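Particle-associated glycoside hydrolase (Acinetobacter phage Fri1, PDB 6C72) forms the trimeric tailspike of the virion and degrades the capsular polysaccharide of Acinetobacter baumannii during virus entry, probably by hydrolysing its glycosidic bonds. Local coordinates at residues A99-L102 against E103-I107; Q289-P292 against E293-W296; I107-T110 against T111-Q114; I222-G226 against D227-A231. All coordinates share one frame; numbering follows the deposited sequence.

Overall arrangement
All four contacts are local turns or caps along the elongated beta-helical body. Contacts 1 and 3 are consecutive, share Ile107 and have centres 12 Å apart; they touch where Leu101 CD1 packs on Gln109 NE2 at 3.9 Å. Together they lead the chain from a surface turn into helix 110-122. Contact 1 carries a zinc ion on Glu103. Contact 2 lies farther along the body, its nearest atoms about 10 Å from those of contact 1, and its Lys291 side chain is about 8 Å from a bound zinc. Contact 4 is the buried one, its centre 27 Å from that of contact 1 and 26 Å from that of contact 2, and it borders a second subunit.

Contact 1 of 4, residues A99-L102 against E103-I107; sequences AELL and ESDLI. With ZN (zinc ion), chain Q.
Leu102 and Asp105 bind each other twice across a type I beta turn. The Leu102 backbone N donates to Asp105 OD2 at 2.8 Å, meeting that oxygen on its anti side and 20° out of the carboxylate plane. In return Asp105 N reaches Leu102 O at 2.9 Å. The first bond depends on the side-chain torsion: CG stands beside the backbone N of Asp105 (chi1 -62°), which turns the carboxylate back over the start of the turn; the second is the backbone bond of the turn itself. Leu101 crosses this side chain at about a right angle, its CD2 lying 3.5 Å from Asp105 OD2, while CD1 meets Ile107 CD1 at 3.9 Å. Glu103 extends the other way, CG anti to the backbone N (chi1 -172°), and chelates a zinc ion through both oxygens, OE1 and OE2 each 2.2 Å from the metal; water 1 is a further ligand. Glu103 OE2 is also hydrogen-bonded to Ser209 OG. The turn belongs to the exposed loop between strand 89-91 and helix 110-122 and lies along strand 133-140, where Leu101 pairs through its backbone with His134 and Glu103 O accepts from Tyr136 OH.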
ATOM      1  N   ALA A  99     -29.625  -2.771  33.501  1.00 34.98           N
ATOM      2  CA  ALA A  99     -28.925  -3.767  32.694  1.00 33.80           C
ATOM      3  C   ALA A  99     -29.831  -4.936  32.305  1.00 34.12           C
ATOM      4  O   ALA A  99     -30.923  -5.127  32.852  1.00 35.49           O
ATOM      5  CB  ALA A  99     -27.703  -4.304  33.438  1.00 34.10           C
ATOM      6  N   GLU A 100     -29.352  -5.718  31.336  1.00 35.68           N
ATOM      7  CA  GLU A 100     -29.965  -6.984  30.919  1.00 36.21           C
ATOM      8  C   GLU A 100     -31.454  -6.856  30.612  1.00 35.50           C
ATOM      9  O   GLU A 100     -32.220  -7.800  30.795  1.00 35.97           O
ATOM     10  CB  GLU A 100     -29.740  -8.071  31.962  1.00 37.07           C
ATOM     11  CG  GLU A 100     -28.301  -8.209  32.362  1.00 38.08           C
ATOM     12  CD  GLU A 100     -27.818  -9.636  32.240  1.00 39.18           C
ATOM     13  OE1 GLU A 100     -27.560 -10.079  31.094  1.00 39.54           O
ATOM     14  OE2 GLU A 100     -27.718 -10.321  33.290  1.00 39.51           O
ATOM     15  N   LEU A 101     -31.880  -5.696  30.135  1.00 33.32           N
ATOM     16  CA  LEU A 101     -33.266  -5.521  29.739  1.00 33.98           C
ATOM     17  C   LEU A 101     -33.516  -6.205  28.398  1.00 32.95           C
ATOM     18  O   LEU A 101     -32.613  -6.357  27.577  1.00 32.16           O
ATOM     19  CB  LEU A 101     -33.597  -4.031  29.672  1.00 34.17           C
ATOM     20  CG  LEU A 101     -33.659  -3.352  31.049  1.00 35.62           C
ATOM     21  CD1 LEU A 101     -34.010  -1.872  30.947  1.00 35.98           C
ATOM     22  CD2 LEU A 101     -34.669  -4.072  31.956  1.00 37.61           C
ATOM     23  N   LEU A 102     -34.750  -6.648  28.191  1.00 40.68           N
ATOM     24  CA  LEU A 102     -35.147  -7.210  26.909  1.00 40.96           C
ATOM     25  C   LEU A 102     -35.604  -6.104  25.961  1.00 40.29           C
ATOM     26  O   LEU A 102     -35.877  -4.974  26.372  1.00 39.82           O
ATOM     27  CB  LEU A 102     -36.240  -8.258  27.096  1.00 42.00           C
ATOM     28  CG  LEU A 102     -35.815  -9.356  28.070  1.00 42.64           C
ATOM     29  CD1 LEU A 102     -36.979 -10.276  28.431  1.00 43.32           C
ATOM     30  CD2 LEU A 102     -34.645 -10.134  27.473  1.00 43.04           C
ATOM     31  N   GLU A 103     -35.702  -6.445  24.673  1.00 34.32           N
ATOM     32  CA  GLU A 103     -36.159  -5.459  23.697  1.00 34.14           C
ATOM     33  C   GLU A 103     -37.552  -4.941  24.034  1.00 34.86           C
ATOM     34  O   GLU A 103     -37.891  -3.803  23.687  1.00 34.84           O
ATOM     35  CB  GLU A 103     -36.147  -6.050  22.283  1.00 34.62           C
ATOM     36  CG  GLU A 103     -36.426  -5.012  21.196  1.00 34.79           C
ATOM     37  CD  GLU A 103     -36.167  -5.514  19.787  1.00 35.32           C
ATOM     38  OE1 GLU A 103     -36.253  -6.732  19.555  1.00 35.94           O
ATOM     39  OE2 GLU A 103     -35.846  -4.691  18.912  1.00 35.27           O
ATOM     40  N   SER A 104     -38.363  -5.739  24.736  1.00 34.72           N
ATOM     41  CA  SER A 104     -39.708  -5.300  25.088  1.00 36.71           C
ATOM     42  C   SER A 104     -39.731  -4.295  26.239  1.00 37.94           C
ATOM     43  O   SER A 104     -40.768  -3.664  26.458  1.00 39.77           O
ATOM     44  CB  SER A 104     -40.587  -6.505  25.459  1.00 37.88           C
ATOM     45  OG  SER A 104     -40.019  -7.273  26.507  1.00 37.93           O
ATOM     46  N   ASP A 105     -38.614  -4.093  26.938  1.00 47.24           N
ATOM     47  CA  ASP A 105     -38.527  -3.078  27.987  1.00 46.72           C
ATOM     48  C   ASP A 105     -38.209  -1.751  27.316  1.00 46.31           C
ATOM     49  O   ASP A 105     -37.047  -1.366  27.171  1.00 45.59           O
ATOM     50  CB  ASP A 105     -37.458  -3.446  29.006  1.00 46.25           C
ATOM     51  CG  ASP A 105     -37.748  -4.756  29.718  1.00 46.84           C
ATOM     52  OD1 ASP A 105     -38.872  -4.938  30.244  1.00 47.25           O
ATOM     53  OD2 ASP A 105     -36.848  -5.627  29.727  1.00 46.94           O
ATOM     54  N   LEU A 106     -39.259  -1.032  26.921  1.00 46.36           N
ATOM     55  CA  LEU A 106     -39.124   0.212  26.159  1.00 46.39           C
ATOM     56  C   LEU A 106     -38.895   1.352  27.138  1.00 46.00           C
ATOM     57  O   LEU A 106     -39.801   2.114  27.482  1.00 46.46           O
ATOM     58  CB  LEU A 106     -40.359   0.463  25.311  1.00 47.46           C
ATOM     59  CG  LEU A 106     -40.759  -0.695  24.413  1.00 48.08           C
ATOM     60  CD1 LEU A 106     -42.068  -0.338  23.747  1.00 49.16           C
ATOM     61  CD2 LEU A 106     -39.684  -0.984  23.391  1.00 47.80           C
ATOM     62  N   ILE A 107     -37.661   1.450  27.621  1.00 46.78           N
ATOM     63  CA  ILE A 107     -37.305   2.393  28.674  1.00 46.47           C
ATOM     64  C   ILE A 107     -36.272   3.364  28.117  1.00 46.18           C
ATOM     65  O   ILE A 107     -35.178   2.948  27.708  1.00 45.56           O
ATOM     66  CB  ILE A 107     -36.783   1.664  29.922  1.00 46.04           C
ATOM     67  CG1 ILE A 107     -37.932   0.903  30.597  1.00 46.48           C
ATOM     68  CG2 ILE A 107     -36.137   2.638  30.881  1.00 45.78           C
ATOM     69  CD1 ILE A 107     -37.485  -0.176  31.555  1.00 46.50           C
TER
HETATM   70 ZN    ZN Q 814     -35.945  -6.324  17.392  1.00 59.49          ZN
HETATM   71  O   HOH W   1     -35.215  -5.263  15.863  1.00 31.58           O

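Contact 2 of 4, residues Q289-P292 against E293-W296; sequences QLKP and ELTW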
ATOM      1  N   GLN A 289     -26.960  -6.573   2.429  1.00 25.56           N
ATOM      2  CA  GLN A 289     -28.416  -6.432   2.322  1.00 26.28           C
ATOM      3  C   GLN A 289     -29.015  -7.819   2.070  1.00 26.97           C
ATOM      4  O   GLN A 289     -29.340  -8.184   0.943  1.00 27.48           O
ATOM      5  CB  GLN A 289     -28.777  -5.452   1.212  1.00 26.53           C
ATOM      6  CG  GLN A 289     -28.313  -4.021   1.475  1.00 26.02           C
ATOM      7  CD  GLN A 289     -29.280  -3.218   2.360  1.00 26.31           C
ATOM      8  OE1 GLN A 289     -30.027  -3.778   3.157  1.00 26.70           O
ATOM      9  NE2 GLN A 289     -29.256  -1.894   2.214  1.00 26.22           N
ATOM     10  N   LEU A 290     -29.205  -8.581   3.142  1.00 38.52           N
ATOM     11  CA  LEU A 290     -29.681  -9.955   3.037  1.00 38.79           C
ATOM     12  C   LEU A 290     -31.121 -10.124   3.518  1.00 38.94           C
ATOM     13  O   LEU A 290     -31.557 -11.251   3.765  1.00 38.98           O
ATOM     14  CB  LEU A 290     -28.752 -10.895   3.806  1.00 38.44           C
ATOM     15  CG  LEU A 290     -27.311 -10.921   3.294  1.00 38.47           C
ATOM     16  CD1 LEU A 290     -26.498 -11.988   4.018  1.00 38.38           C
ATOM     17  CD2 LEU A 290     -27.271 -11.144   1.778  1.00 39.13           C
ATOM     18  N   LYS A 291     -31.882  -9.034   3.630  1.00 40.61           N
ATOM     19  CA  LYS A 291     -33.291  -9.080   4.010  1.00 40.88           C
ATOM     20  C   LYS A 291     -34.107  -8.466   2.877  1.00 41.75           C
ATOM     21  O   LYS A 291     -34.532  -7.304   2.970  1.00 42.06           O
ATOM     22  CB  LYS A 291     -33.529  -8.344   5.326  1.00 40.45           C
ATOM     23  CG  LYS A 291     -32.654  -8.829   6.468  1.00 39.72           C
ATOM     24  CD  LYS A 291     -33.335  -8.618   7.793  1.00 39.46           C
ATOM     25  CE  LYS A 291     -32.569  -9.269   8.941  1.00 38.91           C
ATOM     26  NZ  LYS A 291     -33.330  -9.082  10.225  1.00 38.72           N
ATOM     27  N   PRO A 292     -34.380  -9.227   1.813  1.00 35.71           N
ATOM     28  CA  PRO A 292     -35.011  -8.623   0.622  1.00 36.67           C
ATOM     29  C   PRO A 292     -36.388  -8.046   0.883  1.00 37.14           C
ATOM     30  O   PRO A 292     -36.803  -7.114   0.176  1.00 37.97           O
ATOM     31  CB  PRO A 292     -35.082  -9.788  -0.376  1.00 37.08           C
ATOM     32  CG  PRO A 292     -34.158 -10.835   0.170  1.00 36.38           C
ATOM     33  CD  PRO A 292     -34.149 -10.667   1.652  1.00 35.60           C
ATOM     34  N   GLU A 293     -37.104  -8.561   1.883  1.00 44.94           N
ATOM     35  CA  GLU A 293     -38.416  -8.020   2.207  1.00 45.29           C
ATOM     36  C   GLU A 293     -38.331  -6.598   2.746  1.00 45.33           C
ATOM     37  O   GLU A 293     -39.295  -5.838   2.615  1.00 45.92           O
ATOM     38  CB  GLU A 293     -39.121  -8.930   3.219  1.00 44.70           C
ATOM     39  CG  GLU A 293     -38.473  -8.961   4.608  1.00 43.80           C
ATOM     40  CD  GLU A 293     -37.213  -9.847   4.715  1.00 43.28           C
ATOM     41  OE1 GLU A 293     -36.737 -10.408   3.699  1.00 43.60           O
ATOM     42  OE2 GLU A 293     -36.706  -9.991   5.852  1.00 42.61           O
ATOM     43  N   LEU A 294     -37.189  -6.212   3.317  1.00 28.37           N
ATOM     44  CA  LEU A 294     -36.967  -4.845   3.785  1.00 28.35           C
ATOM     45  C   LEU A 294     -36.305  -4.084   2.647  1.00 27.76           C
ATOM     46  O   LEU A 294     -35.076  -3.983   2.560  1.00 27.00           O
ATOM     47  CB  LEU A 294     -36.106  -4.850   5.037  1.00 28.10           C
ATOM     48  CG  LEU A 294     -36.679  -5.601   6.241  1.00 28.81           C
ATOM     49  CD1 LEU A 294     -35.588  -5.683   7.315  1.00 28.51           C
ATOM     50  CD2 LEU A 294     -37.924  -4.884   6.779  1.00 29.79           C
ATOM     51  N   THR A 295     -37.141  -3.516   1.782  1.00 31.73           N
ATOM     52  CA  THR A 295     -36.658  -2.910   0.546  1.00 32.55           C
ATOM     53  C   THR A 295     -35.699  -1.756   0.838  1.00 32.23           C
ATOM     54  O   THR A 295     -35.854  -1.020   1.816  1.00 31.95           O
ATOM     55  CB  THR A 295     -37.847  -2.442  -0.288  1.00 33.80           C
ATOM     56  OG1 THR A 295     -38.633  -1.517   0.479  1.00 33.89           O
ATOM     57  CG2 THR A 295     -38.710  -3.647  -0.652  1.00 33.94           C
ATOM     58  N   TRP A 296     -34.706  -1.593  -0.037  1.00 30.09           N
ATOM     59  CA  TRP A 296     -33.625  -0.642   0.194  1.00 29.56           C
ATOM     60  C   TRP A 296     -33.192  -0.013  -1.136  1.00 30.33           C
ATOM     61  O   TRP A 296     -33.725  -0.326  -2.206  1.00 31.29           O
ATOM     62  CB  TRP A 296     -32.454  -1.321   0.918  1.00 28.14           C
ATOM     63  CG  TRP A 296     -32.092  -2.666   0.350  1.00 27.79           C
ATOM     64  CD1 TRP A 296     -32.628  -3.880   0.682  1.00 27.73           C
ATOM     65  CD2 TRP A 296     -31.158  -2.915  -0.712  1.00 27.57           C
ATOM     66  NE1 TRP A 296     -32.048  -4.876  -0.076  1.00 27.56           N
ATOM     67  CE2 TRP A 296     -31.147  -4.311  -0.942  1.00 27.43           C
ATOM     68  CE3 TRP A 296     -30.312  -2.098  -1.467  1.00 27.52           C
ATOM     69  CZ2 TRP A 296     -30.325  -4.905  -1.902  1.00 27.26           C
ATOM     70  CZ3 TRP A 296     -29.495  -2.690  -2.416  1.00 27.22           C
ATOM     71  CH2 TRP A 296     -29.513  -4.081  -2.634  1.00 27.13           C
TER
HETATM   72  O   HOH W   2     -31.929  -7.733  -0.121  1.00 31.90           O
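Gln289 lies flat on the indole of Trp296, its amide plane 10° from the ring plane, in a turn of the parallel beta-helix that leads from strand 286-289 toward strand 300-302. The glutamine runs over the ring antiparallel to the tryptophan side chain. Gln289 CB lies over the face toward the ring fusion, closest to Trp296 CE2 (3.4 Å), in a CH-pi contact with the five-membered ring, whereas the amide covers the end nearer the backbone of Trp296, with NE2 3.5 Å from Trp296 CG. A bend at chi2 of Gln289 (-83°) folds the amide down along the ring, and NE2 is then held by Ala267 O. Trp296 swings its ring under the glutamine with CG between the backbone N and the carbonyl carbon (chi1 45°). Its other neighbours include Ala324, on the next coil.

Between these two residues the chain makes a type I beta turn, closed by Leu294 N donating to Lys291 O at 2.9 Å. Lys291 and Leu294 run side by side in the same direction, Lys291 CD against Leu294 CD1 at 3.7 Å. Glu293, bent at chi2, folds back over the turn, OE1 3.3 Å from Pro292 CD and OE2 toward Lys291 CB. Inside the loop, water 2 spans its two ends, donating to Gln289 O at 2.8 Å and accepting from Trp296 NE1 at 2.9 Å.

Contact 3 of 4, residues I107-T110 against T111-Q114; sequences IDQT and TILQ
Gln109, the N-cap residue of helix 110-122, passes its carbonyl to Leu113 in the first turn of that helix, which precedes strand 126-129 near the beginning of the parallel beta-helix; its position is consistent with the helical caps that close the ends of such solenoids. Leu113 N donates to Gln109 O at 3.2 Å, and one residue later Gln114 N donates to Thr110 O at 3.0 Å; these are the first i to i+4 bonds of the helix. Side chains add little across this junction; the backbone bonds carry it.

The side chain that covers the helix start belongs to Asp108, not to the N-cap residue. Its OD1 accepts from Thr110 N at 2.9 Å, on the anti side and 33° out of the carboxylate plane, which makes an Asx turn. The same oxygen takes the Thr110 hydroxyl on its syn lone pair, OG1 to OD1 being 2.6 Å. Thr110 can present both donors because OG1 stands beside its own backbone N (chi1 -67°). This carboxylate lies by the amino end of the helix, where the helix dipole would probably favour its negative charge. Thr110 OG1 also accepts from Lys138 N and is hydrogen-bonded to Ser184 OG, while Gln109 OE1 turns away to Arg98 N. Leu113 packs on Ala137 and Ala139 of strand 133-140. The next amide of the first turn is served by solvent, Thr111 N donating to water 3 at 3.0 Å.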
ATOM      1  N   ILE A 107     -37.661   1.450  27.621  1.00 46.78           N
ATOM      2  CA  ILE A 107     -37.305   2.393  28.674  1.00 46.47           C
ATOM      3  C   ILE A 107     -36.272   3.364  28.117  1.00 46.18           C
ATOM      4  O   ILE A 107     -35.178   2.948  27.708  1.00 45.56           O
ATOM      5  CB  ILE A 107     -36.783   1.664  29.922  1.00 46.04           C
ATOM      6  CG1 ILE A 107     -37.932   0.903  30.597  1.00 46.48           C
ATOM      7  CG2 ILE A 107     -36.137   2.638  30.881  1.00 45.78           C
ATOM      8  CD1 ILE A 107     -37.485  -0.176  31.555  1.00 46.50           C
ATOM      9  N   ASP A 108     -36.618   4.654  28.093  1.00 39.15           N
ATOM     10  CA  ASP A 108     -35.696   5.677  27.611  1.00 38.23           C
ATOM     11  C   ASP A 108     -34.644   5.926  28.684  1.00 37.70           C
ATOM     12  O   ASP A 108     -34.963   6.388  29.783  1.00 39.18           O
ATOM     13  CB  ASP A 108     -36.464   6.957  27.257  1.00 39.97           C
ATOM     14  CG  ASP A 108     -35.572   8.063  26.650  1.00 39.25           C
ATOM     15  OD1 ASP A 108     -34.352   7.888  26.470  1.00 37.42           O
ATOM     16  OD2 ASP A 108     -36.118   9.119  26.281  1.00 40.73           O
ATOM     17  N   GLN A 109     -33.392   5.619  28.371  1.00 35.76           N
ATOM     18  CA  GLN A 109     -32.287   5.850  29.292  1.00 35.25           C
ATOM     19  C   GLN A 109     -31.299   6.847  28.693  1.00 34.38           C
ATOM     20  O   GLN A 109     -30.111   6.838  29.029  1.00 33.47           O
ATOM     21  CB  GLN A 109     -31.589   4.539  29.660  1.00 34.17           C
ATOM     22  CG  GLN A 109     -32.563   3.391  29.992  1.00 34.95           C
ATOM     23  CD  GLN A 109     -31.953   2.291  30.877  1.00 34.70           C
ATOM     24  OE1 GLN A 109     -31.756   2.478  32.085  1.00 35.65           O
ATOM     25  NE2 GLN A 109     -31.605   1.172  30.263  1.00 33.57           N
ATOM     26  N   THR A 110     -31.791   7.705  27.791  1.00 34.95           N
ATOM     27  CA  THR A 110     -30.931   8.652  27.088  1.00 35.32           C
ATOM     28  C   THR A 110     -30.192   9.566  28.062  1.00 35.39           C
ATOM     29  O   THR A 110     -28.973   9.747  27.961  1.00 35.09           O
ATOM     30  CB  THR A 110     -31.772   9.464  26.100  1.00 36.75           C
ATOM     31  OG1 THR A 110     -32.248   8.594  25.061  1.00 36.80           O
ATOM     32  CG2 THR A 110     -30.961  10.610  25.483  1.00 37.67           C
ATOM     33  N   THR A 111     -30.912  10.125  29.027  1.00 39.70           N
ATOM     34  CA  THR A 111     -30.294  11.070  29.948  1.00 39.98           C
ATOM     35  C   THR A 111     -29.164  10.422  30.741  1.00 39.08           C
ATOM     36  O   THR A 111     -28.103  11.031  30.931  1.00 39.20           O
ATOM     37  CB  THR A 111     -31.362  11.642  30.881  1.00 40.62           C
ATOM     38  OG1 THR A 111     -32.334  12.353  30.103  1.00 41.66           O
ATOM     39  CG2 THR A 111     -30.747  12.591  31.898  1.00 41.01           C
ATOM     40  N   ILE A 112     -29.353   9.170  31.167  1.00 35.27           N
ATOM     41  CA  ILE A 112     -28.341   8.502  31.981  1.00 34.56           C
ATOM     42  C   ILE A 112     -27.074   8.265  31.174  1.00 33.16           C
ATOM     43  O   ILE A 112     -25.967   8.565  31.640  1.00 33.23           O
ATOM     44  CB  ILE A 112     -28.891   7.187  32.560  1.00 34.92           C
ATOM     45  CG1 ILE A 112     -29.950   7.479  33.630  1.00 36.98           C
ATOM     46  CG2 ILE A 112     -27.757   6.316  33.100  1.00 34.10           C
ATOM     47  CD1 ILE A 112     -30.717   6.257  34.034  1.00 37.67           C
ATOM     48  N   LEU A 113     -27.215   7.725  29.954  1.00 34.34           N
ATOM     49  CA  LEU A 113     -26.034   7.417  29.145  1.00 33.94           C
ATOM     50  C   LEU A 113     -25.284   8.687  28.776  1.00 34.52           C
ATOM     51  O   LEU A 113     -24.050   8.720  28.815  1.00 34.56           O
ATOM     52  CB  LEU A 113     -26.421   6.645  27.880  1.00 33.46           C
ATOM     53  CG  LEU A 113     -25.275   6.267  26.930  1.00 33.11           C
ATOM     54  CD1 LEU A 113     -24.179   5.514  27.666  1.00 32.99           C
ATOM     55  CD2 LEU A 113     -25.769   5.449  25.729  1.00 32.81           C
ATOM     56  N   GLN A 114     -26.020   9.755  28.446  1.00 31.50           N
ATOM     57  CA  GLN A 114     -25.380  11.018  28.106  1.00 31.70           C
ATOM     58  C   GLN A 114     -24.603  11.565  29.292  1.00 31.95           C
ATOM     59  O   GLN A 114     -23.553  12.192  29.118  1.00 31.68           O
ATOM     60  CB  GLN A 114     -26.422  12.030  27.637  1.00 32.93           C
ATOM     61  CG  GLN A 114     -25.799  13.249  26.972  1.00 33.22           C
ATOM     62  CD  GLN A 114     -25.015  12.878  25.726  1.00 32.29           C
ATOM     63  OE1 GLN A 114     -25.575  12.356  24.761  1.00 32.19           O
ATOM     64  NE2 GLN A 114     -23.707  13.114  25.755  1.00 31.76           N
TER
HETATM   65  O   HOH W   3     -33.759   9.276  29.643  1.00 32.74           O

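Contact 4 of 4, residues I222-G226 against D227-A231; sequences IKIIG and DSFTA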
ATOM      1  N   ILE A 222     -24.572   5.062  13.495  1.00 32.93           N
ATOM      2  CA  ILE A 222     -23.486   5.993  13.773  1.00 33.10           C
ATOM      3  C   ILE A 222     -23.528   7.075  12.710  1.00 33.16           C
ATOM      4  O   ILE A 222     -23.450   6.776  11.512  1.00 33.08           O
ATOM      5  CB  ILE A 222     -22.111   5.304  13.785  1.00 33.35           C
ATOM      6  CG1 ILE A 222     -22.122   4.068  14.687  1.00 33.63           C
ATOM      7  CG2 ILE A 222     -21.026   6.296  14.225  1.00 34.04           C
ATOM      8  CD1 ILE A 222     -20.878   3.218  14.568  1.00 34.29           C
ATOM      9  N   LYS A 223     -23.700   8.319  13.145  1.00 30.28           N
ATOM     10  CA  LYS A 223     -23.589   9.498  12.296  1.00 30.71           C
ATOM     11  C   LYS A 223     -22.353  10.266  12.738  1.00 31.26           C
ATOM     12  O   LYS A 223     -22.280  10.717  13.886  1.00 31.63           O
ATOM     13  CB  LYS A 223     -24.841  10.380  12.388  1.00 31.03           C
ATOM     14  CG  LYS A 223     -24.732  11.662  11.599  1.00 31.72           C
ATOM     15  CD  LYS A 223     -25.995  12.535  11.624  1.00 32.05           C
ATOM     16  CE  LYS A 223     -25.721  13.806  10.801  1.00 32.70           C
ATOM     17  NZ  LYS A 223     -26.810  14.839  10.793  1.00 32.96           N
ATOM     18  N   ILE A 224     -21.381  10.399  11.841  1.00 25.28           N
ATOM     19  CA  ILE A 224     -20.082  10.975  12.174  1.00 25.44           C
ATOM     20  C   ILE A 224     -19.950  12.337  11.510  1.00 25.81           C
ATOM     21  O   ILE A 224     -19.988  12.444  10.278  1.00 25.67           O
ATOM     22  CB  ILE A 224     -18.933  10.049  11.762  1.00 25.01           C
ATOM     23  CG1 ILE A 224     -19.040   8.709  12.500  1.00 24.76           C
ATOM     24  CG2 ILE A 224     -17.607  10.707  12.066  1.00 25.44           C
ATOM     25  CD1 ILE A 224     -17.963   7.688  12.053  1.00 24.41           C
ATOM     26  N   ILE A 225     -19.818  13.375  12.331  1.00 28.12           N
ATOM     27  CA  ILE A 225     -19.390  14.693  11.872  1.00 28.89           C
ATOM     28  C   ILE A 225     -17.990  15.026  12.361  1.00 29.73           C
ATOM     29  O   ILE A 225     -17.295  15.814  11.703  1.00 29.94           O
ATOM     30  CB  ILE A 225     -20.377  15.796  12.319  1.00 28.70           C
ATOM     31  CG1 ILE A 225     -21.824  15.335  12.170  1.00 27.94           C
ATOM     32  CG2 ILE A 225     -20.163  17.110  11.548  1.00 28.99           C
ATOM     33  CD1 ILE A 225     -22.809  16.360  12.709  1.00 28.27           C
ATOM     34  N   GLY A 226     -17.548  14.435  13.472  1.00 30.14           N
ATOM     35  CA  GLY A 226     -16.257  14.726  14.056  1.00 31.12           C
ATOM     36  C   GLY A 226     -15.122  13.991  13.370  1.00 31.54           C
ATOM     37  O   GLY A 226     -15.233  13.521  12.235  1.00 30.94           O
ATOM     38  N   ASP A 227     -14.017  13.875  14.098  1.00 32.97           N
ATOM     39  CA  ASP A 227     -12.720  13.514  13.550  1.00 33.70           C
ATOM     40  C   ASP A 227     -12.119  12.352  14.330  1.00 34.60           C
ATOM     41  O   ASP A 227     -12.313  12.238  15.540  1.00 34.94           O
ATOM     42  CB  ASP A 227     -11.780  14.728  13.605  1.00 34.46           C
ATOM     43  CG  ASP A 227     -10.500  14.507  12.863  1.00 35.13           C
ATOM     44  OD1 ASP A 227     -10.523  14.399  11.609  1.00 34.26           O
ATOM     45  OD2 ASP A 227      -9.457  14.412  13.557  1.00 36.46           O
ATOM     46  N   SER A 228     -11.385  11.491  13.622  1.00 27.70           N
ATOM     47  CA  SER A 228     -10.643  10.364  14.211  1.00 27.79           C
ATOM     48  C   SER A 228     -11.539   9.472  15.076  1.00 27.35           C
ATOM     49  O   SER A 228     -11.265   9.206  16.245  1.00 27.81           O
ATOM     50  CB  SER A 228      -9.434  10.847  15.013  1.00 28.84           C
ATOM     51  OG  SER A 228      -8.496  11.495  14.175  1.00 29.39           O
ATOM     52  N   PHE A 229     -12.609   8.990  14.465  1.00 26.57           N
ATOM     53  CA  PHE A 229     -13.492   8.021  15.088  1.00 26.20           C
ATOM     54  C   PHE A 229     -12.971   6.609  14.820  1.00 25.93           C
ATOM     55  O   PHE A 229     -12.317   6.357  13.799  1.00 25.79           O
ATOM     56  CB  PHE A 229     -14.904   8.170  14.533  1.00 25.67           C
ATOM     57  CG  PHE A 229     -15.929   7.348  15.248  1.00 25.50           C
ATOM     58  CD1 PHE A 229     -16.538   7.821  16.406  1.00 25.98           C
ATOM     59  CD2 PHE A 229     -16.264   6.082  14.770  1.00 25.00           C
ATOM     60  CE1 PHE A 229     -17.495   7.052  17.066  1.00 26.00           C
ATOM     61  CE2 PHE A 229     -17.205   5.306  15.417  1.00 24.98           C
ATOM     62  CZ  PHE A 229     -17.831   5.790  16.568  1.00 25.51           C
ATOM     63  N   THR A 230     -13.241   5.697  15.757  1.00 27.11           N
ATOM     64  CA  THR A 230     -12.785   4.312  15.654  1.00 27.60           C
ATOM     65  C   THR A 230     -13.879   3.349  16.104  1.00 26.99           C
ATOM     66  O   THR A 230     -14.456   3.525  17.183  1.00 27.22           O
ATOM     67  CB  THR A 230     -11.524   4.101  16.504  1.00 29.46           C
ATOM     68  OG1 THR A 230     -10.493   5.012  16.074  1.00 30.34           O
ATOM     69  CG2 THR A 230     -11.044   2.666  16.404  1.00 30.09           C
ATOM     70  N   ALA A 231     -14.139   2.308  15.306  1.00 29.64           N
ATOM     71  CA  ALA A 231     -15.117   1.287  15.665  1.00 29.15           C
ATOM     72  C   ALA A 231     -14.544  -0.098  15.403  1.00 29.65           C
ATOM     73  O   ALA A 231     -13.922  -0.336  14.358  1.00 29.54           O
ATOM     74  CB  ALA A 231     -16.433   1.455  14.895  1.00 26.76           C
TER
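Ile224 and Ile222 both press on the ring of Phe229, each by a different branch. Ile224 uses its long arm: CG1 lies beside the backbone N (chi1 -61°) and the chain runs on extended, bringing CG1 over one face of the phenyl and CD1 to 3.6 Å from Phe229 CD2. Ile222 has nearly the same torsions, but here the short branch does the touching; CG2 comes within 4.0 Å of Phe229 CZ, at a slant to the ring. Phe229 meets them with CG anti to its backbone N (chi1 -172°), and chi2 of 85° turns the ring plane roughly perpendicular to the CA-CB-CG plane, which presents a face to Ile224.

This is the corner between strands 220-224 and 230-232, on two faces of a parallel beta-helix coil, and the three side chains point into the interior of the solenoid. There Val201 touches both Ile222 and Phe229, and Phe259 from a later coil touches Ile224. The bend itself passes through Gly226 and Ser228, the latter in a left-handed backbone conformation; beyond it Phe229 N is taken up by His257 ND1, while Asp227 turns outward from the corner with its OD1 hydrogen-bonded to Ser255 OG. On the outer side a second subunit closes in: Asn164 OD1 of that chain bonds to Lys223 NZ, and Ile163 of the same neighbour packs on Ile225.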